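Local coordinates for protein glycinin A3B4 subunit (Glycine max, PDB 2D5F) that probably stores nitrogen and amino acids for the germinating soybean seed, as an 11S globulin built of two cupin domains and assembled into hexamers, at residues 15-20 and 38-43; 160-165 and 170-175; 212-217 and 222-227; 329-334 and 363-368; 343-348 and 484-489. One frame throughout, in Å; residues are numbered along the deposited sequence.

The contacts spread over both cupin domains of one subunit. Contacts 1 and 2 lie on the N-terminal cupin, their centres about 18 Å apart, and contact 2 is linked to the carbonate pocket through Tyr164, which is hydrogen-bonded to the pocket residue His58. Contact 3 sits far out, its centre about 35 Å from that of the chain, yet its nearest atoms come within about 5 Å of contact 2, and both touch a second subunit. Contact 4 lies between the two cupins. Contact 5 is on the C-terminal one, its nearest atoms about 12 Å from contact 4, and both touch a third subunit. Contacts 3 and 5, centres about 62 Å apart, lie on opposite sides of the chain's centre.

Contact 1: residues 15-20 and 38-43; sequences NALEPD and PELQCA
Asn15 and Glu39 form the closest backbone pair, with the CA of Asn15 7.7 Å from the CA of Glu39 where the irregular chain 15-20 passes the first turn of helix 38-43. A side chain closes that gap: the backbone N of Asn15 donates to Glu39 OE2 at 3.0 Å, with 154° at the hydrogen. The acceptor uses its anti lone pair, the one facing away from OE1. Glu39 gets there by a bend in its chain (chi2 91°). Asn15 CB also lies 3.4 Å from Glu39 OE2. Leu17 comes up against the same carboxylate with both methyls, CD2 4.0 Å from Glu39 OE2 and CD1 4.1 Å from Glu39 OE1. Helix 38-43 and the chain 15-20 belong to the N-terminal cupin: 15-20 runs into the outer strand 21-24 of its sheet, and the helix follows strand 28-32. Strand 421-424 of the C-terminal cupin touches both: Leu17 makes a backbone hydrogen bond to Leu421 and Leu40 packs on Leu421 and Val423. Within the contact Leu17 and Leu40 reach toward each other tip to tip, CD1 of Leu17 being 4.2 Å from CG of Leu40. Glu39 is buried among these apolar groups, which may raise its proton affinity, while its place in the opening turn of a helix would probably work the other way. Farther along the helix, Cys42 is joined by a disulfide to Cys9.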
# COMPACT_ATOMS: atom_id res chain seq x y z
N ASN B 15 37.58 -12.28 -4.91
CA ASN B 15 38.41 -12.93 -3.90
C ASN B 15 37.64 -13.25 -2.62
O ASN B 15 36.70 -12.54 -2.25
CB ASN B 15 39.60 -12.04 -3.54
CG ASN B 15 40.74 -12.16 -4.54
OD1 ASN B 15 41.48 -11.21 -4.74
ND2 ASN B 15 40.88 -13.33 -5.16
N ALA B 16 38.04 -14.33 -1.97
CA ALA B 16 37.44 -14.73 -0.70
C ALA B 16 38.13 -13.76 0.25
O ALA B 16 39.35 -13.76 0.34
CB ALA B 16 37.81 -16.16 -0.38
N LEU B 17 37.35 -12.94 0.96
CA LEU B 17 37.91 -11.94 1.85
C LEU B 17 37.81 -12.21 3.35
O LEU B 17 36.84 -12.81 3.82
CB LEU B 17 37.24 -10.59 1.56
CG LEU B 17 37.18 -10.14 0.09
CD1 LEU B 17 36.25 -8.94 -0.04
CD2 LEU B 17 38.57 -9.80 -0.40
N GLU B 18 38.81 -11.72 4.08
CA GLU B 18 38.87 -11.85 5.54
C GLU B 18 39.06 -10.46 6.13
O GLU B 18 39.43 -9.54 5.42
CB GLU B 18 40.02 -12.78 5.95
CG GLU B 18 39.69 -14.24 5.71
CD GLU B 18 40.87 -15.15 5.95
OE1 GLU B 18 41.51 -15.07 7.02
OE2 GLU B 18 41.15 -15.97 5.05
N PRO B 19 38.81 -10.30 7.44
CA PRO B 19 38.96 -8.99 8.08
C PRO B 19 40.30 -8.29 7.82
O PRO B 19 41.35 -8.93 7.82
CB PRO B 19 38.75 -9.30 9.55
CG PRO B 19 37.79 -10.45 9.50
CD PRO B 19 38.39 -11.31 8.42
N ASP B 20 40.24 -6.98 7.61
CA ASP B 20 41.43 -6.16 7.35
C ASP B 20 41.91 -5.33 8.54
O ASP B 20 43.10 -5.07 8.67
CB ASP B 20 41.17 -5.19 6.19
CG ASP B 20 40.78 -5.89 4.92
OD1 ASP B 20 39.56 -6.06 4.69
OD2 ASP B 20 41.68 -6.28 4.16
N PRO B 38 37.08 -3.94 -4.11
CA PRO B 38 36.16 -3.82 -5.24
C PRO B 38 34.90 -4.68 -5.16
O PRO B 38 33.83 -4.26 -5.62
CB PRO B 38 37.04 -4.14 -6.47
CG PRO B 38 38.28 -4.79 -5.89
CD PRO B 38 38.47 -4.08 -4.58
N GLU B 39 35.01 -5.87 -4.57
CA GLU B 39 33.85 -6.76 -4.46
C GLU B 39 32.77 -6.12 -3.58
O GLU B 39 31.58 -6.13 -3.92
CB GLU B 39 34.26 -8.11 -3.86
CG GLU B 39 35.35 -8.83 -4.66
CD GLU B 39 36.77 -8.49 -4.20
OE1 GLU B 39 37.03 -7.35 -3.77
OE2 GLU B 39 37.64 -9.39 -4.29
N LEU B 40 33.20 -5.55 -2.46
CA LEU B 40 32.29 -4.90 -1.52
C LEU B 40 31.72 -3.60 -2.08
O LEU B 40 30.58 -3.23 -1.77
CB LEU B 40 32.99 -4.66 -0.18
CG LEU B 40 33.37 -5.95 0.57
CD1 LEU B 40 34.14 -5.60 1.86
CD2 LEU B 40 32.11 -6.75 0.91
N GLN B 41 32.50 -2.90 -2.91
CA GLN B 41 32.02 -1.66 -3.50
C GLN B 41 30.92 -2.00 -4.50
O GLN B 41 29.95 -1.26 -4.63
CB GLN B 41 33.15 -0.92 -4.21
CG GLN B 41 34.23 -0.43 -3.27
CD GLN B 41 35.14 0.58 -3.93
OE1 GLN B 41 35.79 0.27 -4.93
NE2 GLN B 41 35.19 1.78 -3.37
N CYS B 42 31.07 -3.13 -5.18
CA CYS B 42 30.07 -3.55 -6.15
C CYS B 42 28.77 -3.90 -5.40
O CYS B 42 27.67 -3.56 -5.85
CB CYS B 42 30.58 -4.76 -6.95
SG CYS B 42 29.26 -5.77 -7.70
N ALA B 43 28.91 -4.55 -4.25
CA ALA B 43 27.76 -4.96 -3.45
C ALA B 43 27.13 -3.81 -2.67
O ALA B 43 25.97 -3.88 -2.27
CB ALA B 43 28.17 -6.07 -2.49

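Contact 2: residues 160-165 and 170-175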
# COMPACT_ATOMS: atom_id res chain seq x y z
N PRO B 160 31.06 3.79 5.87
CA PRO B 160 30.40 3.22 7.05
C PRO B 160 30.65 4.25 8.16
O PRO B 160 31.69 4.92 8.17
CB PRO B 160 31.14 1.91 7.27
CG PRO B 160 32.50 2.17 6.70
CD PRO B 160 32.19 2.93 5.44
N ARG B 161 29.70 4.39 9.07
CA ARG B 161 29.84 5.36 10.16
C ARG B 161 29.20 4.80 11.42
O ARG B 161 28.13 4.21 11.35
CB ARG B 161 29.13 6.68 9.84
CG ARG B 161 29.69 7.53 8.71
CD ARG B 161 28.87 8.81 8.62
NE ARG B 161 29.48 9.84 7.79
CZ ARG B 161 29.57 9.78 6.47
NH1 ARG B 161 30.14 10.78 5.80
NH2 ARG B 161 29.08 8.74 5.81
N VAL B 162 29.85 5.03 12.56
CA VAL B 162 29.31 4.58 13.84
C VAL B 162 29.30 5.76 14.81
O VAL B 162 30.35 6.31 15.15
CB VAL B 162 30.15 3.44 14.46
CG1 VAL B 162 29.46 2.91 15.72
CG2 VAL B 162 30.32 2.31 13.45
N PHE B 163 28.11 6.15 15.24
CA PHE B 163 27.97 7.26 16.18
C PHE B 163 27.83 6.68 17.59
O PHE B 163 26.79 6.12 17.93
CB PHE B 163 26.73 8.10 15.85
CG PHE B 163 26.82 8.84 14.54
CD1 PHE B 163 26.74 8.16 13.33
CD2 PHE B 163 27.00 10.22 14.52
CE1 PHE B 163 26.84 8.84 12.11
CE2 PHE B 163 27.10 10.91 13.31
CZ PHE B 163 27.02 10.22 12.10
N TYR B 164 28.87 6.81 18.41
CA TYR B 164 28.79 6.29 19.77
C TYR B 164 28.19 7.31 20.72
O TYR B 164 28.53 8.50 20.66
CB TYR B 164 30.17 5.85 20.29
CG TYR B 164 30.54 4.44 19.88
CD1 TYR B 164 31.33 4.20 18.75
CD2 TYR B 164 30.04 3.34 20.58
CE1 TYR B 164 31.61 2.90 18.33
CE2 TYR B 164 30.30 2.04 20.16
CZ TYR B 164 31.09 1.82 19.04
OH TYR B 164 31.33 0.54 18.63
N LEU B 165 27.28 6.85 21.56
CA LEU B 165 26.64 7.72 22.54
C LEU B 165 27.46 7.74 23.83
O LEU B 165 27.27 8.61 24.68
CB LEU B 165 25.22 7.23 22.83
CG LEU B 165 24.18 7.53 21.75
CD1 LEU B 165 22.99 6.62 21.91
CD2 LEU B 165 23.77 8.98 21.84
N ASP B 170 37.74 3.70 19.27
CA ASP B 170 38.79 3.82 18.27
C ASP B 170 38.01 3.69 16.96
O ASP B 170 36.89 3.16 16.95
CB ASP B 170 39.79 2.67 18.39
CG ASP B 170 40.84 2.90 19.47
OD1 ASP B 170 41.66 1.99 19.70
OD2 ASP B 170 40.86 3.99 20.08
N ILE B 171 38.58 4.18 15.86
CA ILE B 171 37.91 4.09 14.56
C ILE B 171 37.75 2.62 14.17
O ILE B 171 38.71 1.85 14.25
CB ILE B 171 38.73 4.81 13.47
CG1 ILE B 171 38.95 6.27 13.86
CG2 ILE B 171 37.99 4.74 12.13
CD1 ILE B 171 37.68 7.09 13.94
N GLU B 172 36.55 2.24 13.75
CA GLU B 172 36.32 0.85 13.36
C GLU B 172 36.54 0.63 11.87
O GLU B 172 36.85 -0.48 11.44
CB GLU B 172 34.90 0.42 13.77
CG GLU B 172 34.70 0.50 15.27
CD GLU B 172 33.29 0.16 15.72
OE1 GLU B 172 33.00 0.38 16.90
OE2 GLU B 172 32.49 -0.34 14.90
N HIS B 173 36.38 1.69 11.09
CA HIS B 173 36.58 1.63 9.65
C HIS B 173 37.58 2.71 9.30
O HIS B 173 37.22 3.78 8.82
CB HIS B 173 35.25 1.84 8.92
CG HIS B 173 34.16 0.94 9.40
ND1 HIS B 173 33.35 1.25 10.48
CD2 HIS B 173 33.79 -0.30 9.00
CE1 HIS B 173 32.53 0.24 10.72
NE2 HIS B 173 32.78 -0.72 9.84
N PRO B 174 38.87 2.44 9.56
CA PRO B 174 39.98 3.36 9.30
C PRO B 174 40.10 3.82 7.85
O PRO B 174 40.54 4.95 7.59
CB PRO B 174 41.20 2.57 9.77
CG PRO B 174 40.81 1.16 9.50
CD PRO B 174 39.39 1.13 10.00
N GLU B 175 39.72 2.97 6.92
CA GLU B 175 39.81 3.33 5.51
C GLU B 175 39.02 4.60 5.20
O GLU B 175 39.25 5.23 4.18
CB GLU B 175 39.34 2.18 4.62
CG GLU B 175 37.82 1.99 4.54
CD GLU B 175 37.26 1.10 5.63
OE1 GLU B 175 36.09 0.68 5.48
OE2 GLU B 175 37.97 0.82 6.62
O HOH W 1 30.08 -1.18 16.22
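Tyr164 and Glu172 approach from opposite directions and meet oxygen to oxygen, with OH of Tyr164 donating to OE1 of Glu172 at a modelled 2.4 Å, a length so short that its exact value is doubtful. OE1 lies in the plane of the phenol ring, at its edge, and the carboxylate is turned 66° from that ring. One water donates to both partners, to Glu172 OE2 at 2.9 Å and to Tyr164 OH at 3.2 Å. Val162 CG2 flanks the carboxylate, 3.7 Å from OE2 of Glu172. Next along, Pro160 lies over one face of the His173 imidazole in a CH-pi contact, its CB 3.8 Å from the ring centroid and 7° off the normal. The extended chain of Glu172 beyond CG (chi2 177°) carries its carboxylate across to the tyrosine. Behind these, Thr32 is hydrogen-bonded to the carbonyl of Glu172, and Ser35 to the carboxylate of Glu175. The Tyr164 hydroxyl is also hydrogen-bonded to His58 of the carbonate pocket, which puts Tyr164 in the second shell of that site. With carboxylate, imidazole and water all at its oxygen, the phenol is probably restrained in orientation, which would in turn help position His58.

Contact 3: residues 212-217 and 222-227; sequences FLAQSF and DTAEKL
Leu213 CB starts the packing against the second helix, lying 3.9 Å from the CB of Ala224. Leu213 CG sits beside the backbone N (chi1 -70°), and from there the chain runs on extended to Leu213 CD1, which rests 3.9 Å from the carbonyl O of Ala224 and 4.3 Å from Leu227 CB. Ala224 is wedged between neighbours: its CB also reaches the backbone N of Ala214 at 3.6 Å and the CB of Ala214 at 3.9 Å. With methyls alone at Ala214 and Ala224 the two backbones draw close, their CA atoms 5.1 Å apart. Just past the end of the first helix, Phe217 turns an edge to Leu227, whose CD1 lies near the ring plane, 3.5 Å from Phe217 CD1. One turn back, Phe212 O takes two donors from Ser216, its backbone N and its OG, from opposite faces of the carbonyl plane; OG is 2.7 Å from that oxygen, so the hydroxyl is satisfied within its helix. The two short helices, 210-216 and 221-226, are joined by a brief loop and stand well out from the N-terminal cupin barrel. A second subunit covers them, Phe459 of that subunit meeting the Phe217 ring edge to face and Asn472 O of that subunit accepting a hydrogen bond from Lys226 NZ. Across the helix pair itself the matching is apolar, so the pairing probably rests on close fit.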
# COMPACT_ATOMS: atom_id res chain seq x y z
N PHE B 212 27.45 22.88 28.82
CA PHE B 212 26.23 22.82 28.03
C PHE B 212 25.47 21.52 28.28
O PHE B 212 24.24 21.51 28.31
CB PHE B 212 26.54 22.96 26.54
CG PHE B 212 25.31 23.04 25.67
CD1 PHE B 212 24.82 21.90 25.04
CD2 PHE B 212 24.63 24.24 25.52
CE1 PHE B 212 23.66 21.96 24.27
CE2 PHE B 212 23.47 24.31 24.75
CZ PHE B 212 22.98 23.17 24.13
N LEU B 213 26.20 20.42 28.46
CA LEU B 213 25.54 19.15 28.73
C LEU B 213 24.87 19.27 30.09
O LEU B 213 23.76 18.78 30.29
CB LEU B 213 26.54 18.00 28.74
CG LEU B 213 27.15 17.62 27.38
CD1 LEU B 213 28.02 16.38 27.53
CD2 LEU B 213 26.04 17.36 26.36
N ALA B 214 25.55 19.94 31.02
CA ALA B 214 25.02 20.13 32.36
C ALA B 214 23.67 20.84 32.29
O ALA B 214 22.71 20.43 32.94
CB ALA B 214 26.00 20.94 33.21
N GLN B 215 23.59 21.91 31.50
CA GLN B 215 22.35 22.65 31.35
C GLN B 215 21.31 21.86 30.55
O GLN B 215 20.14 21.78 30.94
CB GLN B 215 22.60 23.99 30.64
CG GLN B 215 23.58 24.91 31.34
CD GLN B 215 23.58 26.30 30.74
OE1 GLN B 215 22.86 27.19 31.20
NE2 GLN B 215 24.38 26.49 29.70
N SER B 216 21.74 21.28 29.43
CA SER B 216 20.87 20.50 28.57
C SER B 216 20.14 19.39 29.30
O SER B 216 18.92 19.24 29.18
CB SER B 216 21.68 19.86 27.43
OG SER B 216 22.25 20.84 26.58
N PHE B 217 20.91 18.61 30.07
CA PHE B 217 20.38 17.48 30.81
C PHE B 217 19.97 17.79 32.25
O PHE B 217 19.63 16.89 33.01
CB PHE B 217 21.41 16.35 30.79
CG PHE B 217 21.78 15.88 29.40
CD1 PHE B 217 23.05 15.37 29.15
CD2 PHE B 217 20.86 15.95 28.35
CE1 PHE B 217 23.41 14.94 27.87
CE2 PHE B 217 21.21 15.52 27.07
CZ PHE B 217 22.48 15.01 26.83
N ASP B 222 29.72 17.69 37.14
CA ASP B 222 30.50 16.50 37.44
C ASP B 222 29.93 15.35 36.60
O ASP B 222 30.67 14.63 35.93
CB ASP B 222 30.40 16.14 38.92
CG ASP B 222 31.01 14.78 39.23
OD1 ASP B 222 32.25 14.65 39.14
OD2 ASP B 222 30.25 13.84 39.54
N THR B 223 28.61 15.19 36.66
CA THR B 223 27.93 14.15 35.90
C THR B 223 28.14 14.40 34.41
O THR B 223 28.46 13.48 33.65
CB THR B 223 26.42 14.13 36.20
OG1 THR B 223 26.21 13.85 37.59
CG2 THR B 223 25.71 13.08 35.36
N ALA B 224 27.98 15.66 34.00
CA ALA B 224 28.13 16.04 32.60
C ALA B 224 29.53 15.75 32.06
O ALA B 224 29.67 15.35 30.90
CB ALA B 224 27.80 17.52 32.42
N GLU B 225 30.56 15.94 32.88
CA GLU B 225 31.92 15.67 32.42
C GLU B 225 32.08 14.17 32.17
O GLU B 225 32.70 13.77 31.19
CB GLU B 225 32.95 16.13 33.45
CG GLU B 225 34.39 15.74 33.09
CD GLU B 225 34.98 16.54 31.93
OE1 GLU B 225 34.27 16.77 30.93
OE2 GLU B 225 36.17 16.93 32.02
N LYS B 226 31.51 13.35 33.05
CA LYS B 226 31.61 11.91 32.88
C LYS B 226 30.87 11.46 31.63
O LYS B 226 31.22 10.45 31.02
CB LYS B 226 31.05 11.18 34.10
CG LYS B 226 32.00 11.21 35.29
CD LYS B 226 31.56 10.25 36.37
CE LYS B 226 32.70 9.99 37.35
NZ LYS B 226 32.36 8.88 38.29
N LEU B 227 29.85 12.22 31.24
CA LEU B 227 29.08 11.90 30.05
C LEU B 227 29.92 12.06 28.80
O LEU B 227 29.58 11.53 27.74
CB LEU B 227 27.85 12.80 29.95
CG LEU B 227 26.71 12.49 30.92
CD1 LEU B 227 25.55 13.44 30.66
CD2 LEU B 227 26.26 11.05 30.76

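Contact 4: residues 329-334 and 363-368; sequences MKLHEN and RQFGLS
The Met-aromatic contact of Met329 and Phe365 lies at the junction of the two cupin domains, where the chain entering strand 332-334 runs past the short, weakly bonded helix 362-365. Met329 SD approaches the far edge of the ring, 4.2 Å from CZ of Phe365. The line from that sulfur to the Phe365 centroid lies 79° from the ring normal, so the sulfur is near the ring plane and not over a face. Its reach comes from a stretched chain: CG stands anti to the backbone N (chi1 -177°), and SD continues the same run. Next to it on the same edge sits Leu331, whose CD2 is 4.3 Å from Phe365 CE2. The ring is thus met along its rim by a sulfur and a methyl, and Val124 of strand 121-125 also touches it. Lys330, between the two, leaves the ring alone: its NZ donates to the carbonyl O of His332 at 2.8 Å, nearly in line with the C=O bond, and to Glu333 OE1 in a salt bridge. It meets OE1 from 48° above the carboxylate plane. Glu333 also pairs with Arg340, and long, weak ion pairs link Lys330 and Glu333 reciprocally with Glu333 and Lys330 of a third subunit. Strand 332-334 itself is the outermost strand of the N-terminal cupin sheet within this chain, antiparallel to 121-125, so the chain leading into the C-terminal cupin supplies a strand to the N-terminal cupin sheet, tying together the two domains of this bicupin.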
# COMPACT_ATOMS: atom_id res chain seq x y z
N MET B 329 8.69 -3.25 17.57
CA MET B 329 9.10 -3.76 16.26
C MET B 329 9.95 -5.02 16.47
O MET B 329 10.98 -4.96 17.14
CB MET B 329 9.92 -2.66 15.55
CG MET B 329 10.40 -2.93 14.12
SD MET B 329 11.48 -1.58 13.42
CE MET B 329 10.33 -0.70 12.36
N LYS B 330 9.51 -6.16 15.93
CA LYS B 330 10.26 -7.41 16.07
C LYS B 330 11.55 -7.25 15.30
O LYS B 330 11.53 -7.00 14.09
CB LYS B 330 9.47 -8.58 15.49
CG LYS B 330 10.09 -9.95 15.76
CD LYS B 330 9.34 -11.03 15.00
CE LYS B 330 9.35 -12.38 15.72
NZ LYS B 330 10.70 -12.98 15.83
N LEU B 331 12.68 -7.41 15.97
CA LEU B 331 13.96 -7.21 15.32
C LEU B 331 14.96 -8.35 15.43
O LEU B 331 16.17 -8.14 15.35
CB LEU B 331 14.59 -5.91 15.82
CG LEU B 331 13.89 -4.64 15.34
CD1 LEU B 331 14.49 -3.43 16.03
CD2 LEU B 331 14.02 -4.52 13.83
N HIS B 332 14.45 -9.56 15.61
CA HIS B 332 15.32 -10.72 15.70
C HIS B 332 14.54 -11.98 15.39
O HIS B 332 13.34 -12.08 15.69
CB HIS B 332 15.98 -10.77 17.09
CG HIS B 332 15.49 -11.88 17.97
ND1 HIS B 332 16.30 -12.91 18.37
CD2 HIS B 332 14.27 -12.11 18.50
CE1 HIS B 332 15.60 -13.74 19.12
NE2 HIS B 332 14.36 -13.28 19.21
N GLU B 333 15.21 -12.93 14.77
CA GLU B 333 14.59 -14.18 14.37
C GLU B 333 15.68 -15.25 14.23
O GLU B 333 16.78 -14.95 13.77
CB GLU B 333 13.91 -14.00 13.01
CG GLU B 333 12.95 -15.11 12.62
CD GLU B 333 11.68 -15.08 13.44
OE1 GLU B 333 11.09 -13.98 13.56
OE2 GLU B 333 11.26 -16.13 13.96
N ASN B 334 15.38 -16.48 14.64
CA ASN B 334 16.37 -17.53 14.47
C ASN B 334 16.36 -17.89 13.00
O ASN B 334 15.29 -17.93 12.38
CB ASN B 334 16.02 -18.78 15.26
CG ASN B 334 17.02 -19.90 15.03
OD1 ASN B 334 18.09 -19.92 15.65
ND2 ASN B 334 16.69 -20.81 14.12
N ARG B 363 11.13 -5.04 5.34
CA ARG B 363 10.55 -4.39 4.18
C ARG B 363 11.11 -2.97 3.99
O ARG B 363 11.41 -2.56 2.88
CB ARG B 363 9.03 -4.34 4.30
CG ARG B 363 8.34 -3.98 3.00
CD ARG B 363 6.92 -4.50 3.00
NE ARG B 363 6.47 -4.78 1.64
CZ ARG B 363 6.28 -3.86 0.70
NH1 ARG B 363 6.50 -2.58 0.98
NH2 ARG B 363 5.89 -4.21 -0.52
N GLN B 364 11.26 -2.24 5.08
CA GLN B 364 11.80 -0.88 4.98
C GLN B 364 13.32 -0.82 4.92
O GLN B 364 13.88 0.20 4.54
CB GLN B 364 11.31 -0.02 6.15
CG GLN B 364 9.82 0.27 6.13
CD GLN B 364 9.34 0.80 4.79
OE1 GLN B 364 9.25 0.07 3.80
NE2 GLN B 364 9.03 2.10 4.74
N PHE B 365 14.00 -1.91 5.28
CA PHE B 365 15.46 -1.92 5.29
C PHE B 365 16.13 -2.53 4.07
O PHE B 365 17.36 -2.48 3.94
CB PHE B 365 15.97 -2.61 6.55
CG PHE B 365 15.31 -2.11 7.81
CD1 PHE B 365 15.02 -0.76 7.98
CD2 PHE B 365 14.97 -3.00 8.83
CE1 PHE B 365 14.41 -0.30 9.14
CE2 PHE B 365 14.36 -2.55 10.00
CZ PHE B 365 14.08 -1.19 10.15
N GLY B 366 15.34 -3.11 3.17
CA GLY B 366 15.89 -3.71 1.96
C GLY B 366 16.91 -4.82 2.17
O GLY B 366 17.90 -4.92 1.43
N LEU B 367 16.68 -5.68 3.15
CA LEU B 367 17.60 -6.78 3.42
C LEU B 367 16.90 -8.09 3.72
O LEU B 367 15.81 -8.11 4.27
CB LEU B 367 18.51 -6.44 4.59
CG LEU B 367 19.63 -5.42 4.38
CD1 LEU B 367 20.18 -5.01 5.72
CD2 LEU B 367 20.72 -6.04 3.50
N SER B 368 17.55 -9.19 3.35
CA SER B 368 17.04 -10.52 3.62
C SER B 368 18.25 -11.44 3.71
O SER B 368 19.38 -11.01 3.51
CB SER B 368 16.07 -10.99 2.53
OG SER B 368 16.67 -10.96 1.26

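Contact 5: residues 343-348 and 484-489; sequences FYNPKA and QGNSGP
Asn345, which meets Asn486 across the contact, is gripped at both its carbonyls: Ala348 N donates to its backbone O at 2.8 Å, and Lys347 N to its OD1 at 2.9 Å. The second bond makes an Asx turn, with the donor tilted 20° from the amide carbonyl plane. The turn lies in the short link between strands 343-345 and 349-354, at the edge of the C-terminal cupin sheet. With CG anti to the backbone N (chi1 177°), the amide of Asn345 is held by the turn on one side, while ND2 reaches a weak hydrogen bond to Leu490 O. The amide groups of Asn345 and Asn486 lie against each other with their planes 83° apart. The chain 484-489 leads from helix 475-483 to strand 490-491, which pairs within the same cupin domain. Lys456 is hydrogen-bonded to the carbonyls of Asn486 and Gly488, and Glu90 of a third subunit takes the backbone N of Ser487 and Gly488, so this run is held both from within the chain and by a third subunit. A magnesium ion lies about 10 Å from the Pro489 side chain. At the other end of strand 343-345, the Phe343 ring meets Pro489 obliquely: Phe343 CD2 is 3.7 Å from Pro489 CG and 3.8 Å from Pro489 CD.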
# COMPACT_ATOMS: atom_id res chain seq x y z
N PHE B 343 13.88 -25.54 2.33
CA PHE B 343 14.22 -26.52 1.30
C PHE B 343 15.01 -27.59 2.07
O PHE B 343 15.83 -27.26 2.92
CB PHE B 343 15.14 -25.95 0.22
CG PHE B 343 14.50 -24.88 -0.63
CD1 PHE B 343 14.32 -23.59 -0.14
CD2 PHE B 343 14.14 -25.16 -1.94
CE1 PHE B 343 13.79 -22.59 -0.95
CE2 PHE B 343 13.61 -24.17 -2.76
CZ PHE B 343 13.43 -22.88 -2.27
N TYR B 344 14.77 -28.86 1.77
CA TYR B 344 15.48 -29.92 2.49
C TYR B 344 15.55 -31.24 1.74
O TYR B 344 14.56 -31.72 1.19
CB TYR B 344 14.84 -30.13 3.86
CG TYR B 344 15.47 -31.25 4.68
CD1 TYR B 344 14.71 -32.35 5.08
CD2 TYR B 344 16.81 -31.20 5.06
CE1 TYR B 344 15.27 -33.37 5.84
CE2 TYR B 344 17.38 -32.22 5.82
CZ TYR B 344 16.60 -33.31 6.21
OH TYR B 344 17.14 -34.33 6.96
N ASN B 345 16.75 -31.82 1.74
CA ASN B 345 17.06 -33.11 1.12
C ASN B 345 17.99 -33.76 2.14
O ASN B 345 19.16 -33.38 2.25
CB ASN B 345 17.80 -32.93 -0.20
CG ASN B 345 18.20 -34.26 -0.83
OD1 ASN B 345 18.53 -35.22 -0.13
ND2 ASN B 345 18.20 -34.31 -2.16
N PRO B 346 17.49 -34.74 2.91
CA PRO B 346 18.29 -35.43 3.93
C PRO B 346 19.69 -35.87 3.53
O PRO B 346 20.57 -36.00 4.38
CB PRO B 346 17.40 -36.62 4.32
CG PRO B 346 16.63 -36.89 3.06
CD PRO B 346 16.26 -35.50 2.61
N LYS B 347 19.92 -36.06 2.24
CA LYS B 347 21.24 -36.50 1.78
C LYS B 347 22.09 -35.42 1.12
O LYS B 347 23.19 -35.71 0.64
CB LYS B 347 21.07 -37.68 0.82
CG LYS B 347 20.22 -38.81 1.39
CD LYS B 347 20.05 -39.95 0.38
CE LYS B 347 19.05 -40.98 0.88
NZ LYS B 347 19.47 -41.58 2.18
N ALA B 348 21.59 -34.18 1.09
CA ALA B 348 22.33 -33.08 0.47
C ALA B 348 22.50 -31.85 1.36
O ALA B 348 23.59 -31.27 1.43
CB ALA B 348 21.65 -32.67 -0.84
N GLN B 484 14.17 -36.56 -14.75
CA GLN B 484 14.91 -37.50 -13.91
C GLN B 484 15.74 -36.85 -12.81
O GLN B 484 16.27 -35.75 -12.98
CB GLN B 484 15.80 -38.40 -14.78
CG GLN B 484 15.00 -39.29 -15.74
CD GLN B 484 15.87 -40.31 -16.48
OE1 GLN B 484 15.37 -41.07 -17.31
NE2 GLN B 484 17.16 -40.33 -16.16
N GLY B 485 15.86 -37.56 -11.69
CA GLY B 485 16.63 -37.06 -10.56
C GLY B 485 15.79 -36.28 -9.57
O GLY B 485 14.63 -35.97 -9.84
N ASN B 486 16.38 -35.98 -8.41
CA ASN B 486 15.68 -35.21 -7.38
C ASN B 486 15.26 -33.90 -8.03
O ASN B 486 15.91 -33.42 -8.95
CB ASN B 486 16.59 -34.98 -6.17
CG ASN B 486 18.02 -34.64 -6.56
OD1 ASN B 486 18.93 -34.67 -5.73
ND2 ASN B 486 18.23 -34.32 -7.83
N SER B 487 14.16 -33.32 -7.54
CA SER B 487 13.63 -32.09 -8.11
C SER B 487 14.22 -30.77 -7.60
O SER B 487 14.41 -29.83 -8.38
CB SER B 487 12.12 -32.08 -7.92
OG SER B 487 11.52 -31.02 -8.65
N GLY B 488 14.51 -30.70 -6.30
CA GLY B 488 15.03 -29.47 -5.72
C GLY B 488 16.43 -29.00 -6.09
O GLY B 488 17.12 -29.64 -6.88
N PRO B 489 16.86 -27.87 -5.51
CA PRO B 489 18.18 -27.26 -5.74
C PRO B 489 19.31 -27.95 -4.97
O PRO B 489 20.48 -27.73 -5.26
CB PRO B 489 17.97 -25.82 -5.27
CG PRO B 489 17.02 -25.99 -4.13
CD PRO B 489 16.02 -27.00 -4.67